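PDB 3P43: putative uncharacterized protein from Methanosarcina barkeri str. Fusaro, which probably acts as a manganese-dependent phosphoesterase of the LigD 3'-phosphoesterase family, trimming 3' ends of nucleic acid in DNA repair. Local coordinates for residues D85-I90 and K99-D104. Residues are numbered along the deposited sequence; the frame is centred on the assembly and turned at random.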
loop_
_atom_site.group_PDB
_atom_site.type_symbol
_atom_site.label_atom_id
_atom_site.label_comp_id
_atom_site.label_asym_id
_atom_site.label_seq_id
_atom_site.Cartn_x
_atom_site.Cartn_y
_atom_site.Cartn_z
ATOM N N ASP A 85 3.031 10.509 -7.492
ATOM C CA ASP A 85 3.037 11.959 -7.374
ATOM C C ASP A 85 1.637 12.548 -7.490
ATOM O O ASP A 85 1.469 13.758 -7.368
ATOM C CB ASP A 85 3.918 12.566 -8.470
ATOM C CG ASP A 85 5.395 12.385 -8.201
ATOM O OD1 ASP A 85 5.785 12.293 -7.017
ATOM O OD2 ASP A 85 6.170 12.356 -9.179
ATOM N N PHE A 86 0.633 11.709 -7.740
ATOM C CA PHE A 86 -0.683 12.244 -8.050
ATOM C C PHE A 86 -1.585 12.536 -6.855
ATOM O O PHE A 86 -1.776 11.700 -5.974
ATOM C CB PHE A 86 -1.455 11.399 -9.060
ATOM C CG PHE A 86 -2.785 11.992 -9.393
ATOM C CD1 PHE A 86 -2.875 13.055 -10.286
ATOM C CD2 PHE A 86 -3.931 11.560 -8.756
ATOM C CE1 PHE A 86 -4.088 13.638 -10.572
ATOM C CE2 PHE A 86 -5.159 12.136 -9.039
ATOM C CZ PHE A 86 -5.238 13.177 -9.947
ATOM N N GLU A 87 -2.168 13.730 -6.886
ATOM C CA GLU A 87 -3.020 14.242 -5.833
ATOM C C GLU A 87 -4.041 15.126 -6.532
ATOM O O GLU A 87 -3.681 16.125 -7.154
ATOM C CB GLU A 87 -2.164 15.051 -4.861
ATOM C CG GLU A 87 -2.844 15.556 -3.615
ATOM C CD GLU A 87 -1.829 15.922 -2.543
ATOM O OE1 GLU A 87 -1.254 17.032 -2.605
ATOM O OE2 GLU A 87 -1.588 15.089 -1.646
ATOM N N GLY A 88 -5.310 14.740 -6.456
ATOM C CA GLY A 88 -6.354 15.371 -7.249
ATOM C C GLY A 88 -7.520 14.419 -7.434
ATOM O O GLY A 88 -7.659 13.458 -6.682
ATOM N N GLU A 89 -8.357 14.664 -8.434
ATOM C CA GLU A 89 -9.563 13.856 -8.598
ATOM C C GLU A 89 -9.629 13.082 -9.912
ATOM O O GLU A 89 -9.515 13.652 -10.994
ATOM C CB GLU A 89 -10.828 14.708 -8.428
ATOM C CG GLU A 89 -12.121 13.909 -8.577
ATOM C CD GLU A 89 -13.359 14.683 -8.145
ATOM O OE1 GLU A 89 -13.787 15.603 -8.877
ATOM O OE2 GLU A 89 -13.914 14.358 -7.073
ATOM N N ILE A 90 -9.827 11.773 -9.799
ATOM C CA ILE A 90 -10.014 10.915 -10.959
ATOM C C ILE A 90 -11.496 10.874 -11.329
ATOM O O ILE A 90 -12.324 10.488 -10.516
ATOM C CB ILE A 90 -9.498 9.488 -10.683
ATOM C CG1 ILE A 90 -8.005 9.513 -10.328
ATOM C CG2 ILE A 90 -9.764 8.572 -11.874
ATOM C CD1 ILE A 90 -7.108 9.984 -11.462
ATOM N N LYS A 99 -11.422 10.946 -5.189
ATOM C CA LYS A 99 -10.460 11.930 -4.719
ATOM C C LYS A 99 -9.210 11.247 -4.182
ATOM O O LYS A 99 -9.296 10.306 -3.387
ATOM C CB LYS A 99 -11.091 12.794 -3.630
ATOM C CG LYS A 99 -12.356 13.514 -4.086
ATOM C CD LYS A 99 -13.149 14.047 -2.905
ATOM C CE LYS A 99 -14.366 14.836 -3.363
ATOM N NZ LYS A 99 -13.959 15.948 -4.273
ATOM N N VAL A 100 -8.048 11.730 -4.607
ATOM C CA VAL A 100 -6.782 11.122 -4.215
ATOM C C VAL A 100 -5.880 12.131 -3.517
ATOM O O VAL A 100 -5.631 13.213 -4.039
ATOM C CB VAL A 100 -6.032 10.559 -5.437
ATOM C CG1 VAL A 100 -4.671 9.980 -5.022
ATOM C CG2 VAL A 100 -6.883 9.514 -6.156
ATOM N N GLU A 101 -5.392 11.770 -2.335
ATOM C CA GLU A 101 -4.450 12.616 -1.603
ATOM C C GLU A 101 -3.263 11.808 -1.098
ATOM O O GLU A 101 -3.414 10.659 -0.679
ATOM C CB GLU A 101 -5.133 13.311 -0.424
ATOM C CG GLU A 101 -4.173 14.156 0.412
ATOM C CD GLU A 101 -4.885 14.994 1.456
ATOM O OE1 GLU A 101 -5.282 14.430 2.498
ATOM O OE2 GLU A 101 -5.049 16.214 1.234
ATOM N N ILE A 102 -2.078 12.407 -1.138
ATOM C CA ILE A 102 -0.890 11.742 -0.629
ATOM C C ILE A 102 -0.930 11.790 0.886
ATOM O O ILE A 102 -0.837 12.866 1.474
ATOM C CB ILE A 102 0.413 12.406 -1.108
ATOM C CG1 ILE A 102 0.437 12.526 -2.632
ATOM C CG2 ILE A 102 1.617 11.597 -0.638
ATOM C CD1 ILE A 102 0.790 11.244 -3.328
ATOM N N TRP A 103 -1.081 10.621 1.507
ATOM C CA TRP A 103 -1.103 10.502 2.960
ATOM C C TRP A 103 0.300 10.326 3.531
ATOM O O TRP A 103 0.626 10.889 4.575
ATOM C CB TRP A 103 -1.983 9.331 3.374
ATOM C CG TRP A 103 -2.156 9.171 4.858
ATOM C CD1 TRP A 103 -3.010 9.869 5.662
ATOM C CD2 TRP A 103 -1.492 8.223 5.710
ATOM N NE1 TRP A 103 -2.909 9.429 6.959
ATOM C CE2 TRP A 103 -1.985 8.418 7.014
ATOM C CE3 TRP A 103 -0.522 7.238 5.496
ATOM C CZ2 TRP A 103 -1.540 7.668 8.098
ATOM C CZ3 TRP A 103 -0.085 6.489 6.575
ATOM C CH2 TRP A 103 -0.594 6.708 7.857
ATOM N N ASP A 104 1.122 9.530 2.852
ATOM C CA ASP A 104 2.533 9.416 3.203
ATOM C C ASP A 104 3.343 9.087 1.956
ATOM O O ASP A 104 2.805 8.624 0.950
ATOM C CB ASP A 104 2.759 8.343 4.276
ATOM C CG ASP A 104 4.126 8.460 4.948
ATOM O OD1 ASP A 104 4.779 9.514 4.820
ATOM O OD2 ASP A 104 4.549 7.496 5.614
#
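Gly-88 and Val-100 form an antiparallel hydrogen-bonded pair in which each backbone N-H meets the other's carbonyl: Gly-88 N reaches Val-100 O at 2.9 Å, and Val-100 N reaches Gly-88 O at 2.7 Å. Val-100 O also receives a CA-H...O contact from Glu-87 CA, 3.3 Å away. Before Gly-88 the chain of 85-90 is not strand, and the N-H of Ile-102 is taken by a side chain. Glu-87, with CG anti to its backbone N (chi1 -174°) and an extended chain, crosses Ile-102 at about a right angle; its OE2 accepts Ile-102 N at 2.8 Å through the anti lone pair, with an N-H...O angle of 159°. The same oxygen lies 3.4 Å from Glu-101 CG, while the Glu-101 carboxylate turns to a salt bridge with Arg-36 on strand 31-38. That pairing probably eases the repulsion between the two neighbouring acids. At the other end, Lys-99 NZ approaches Glu-89 OE2 from above the carboxylate plane, a 3.2 Å salt bridge across a non-hydrogen-bonded pair. On the face of the sheet that carries Val-100, the Phe-86 side chain crosses Val-100 at about a right angle, CE2 4.0 Å from CB, and Phe-86 O takes its hydrogen bond from Gln-35 NE2. Short strand 88-90 pairs with the long strand 98-114 as a beta hairpin bordering the family's beta barrel, with the Val-100 side chain about 7 Å from the bound manganese.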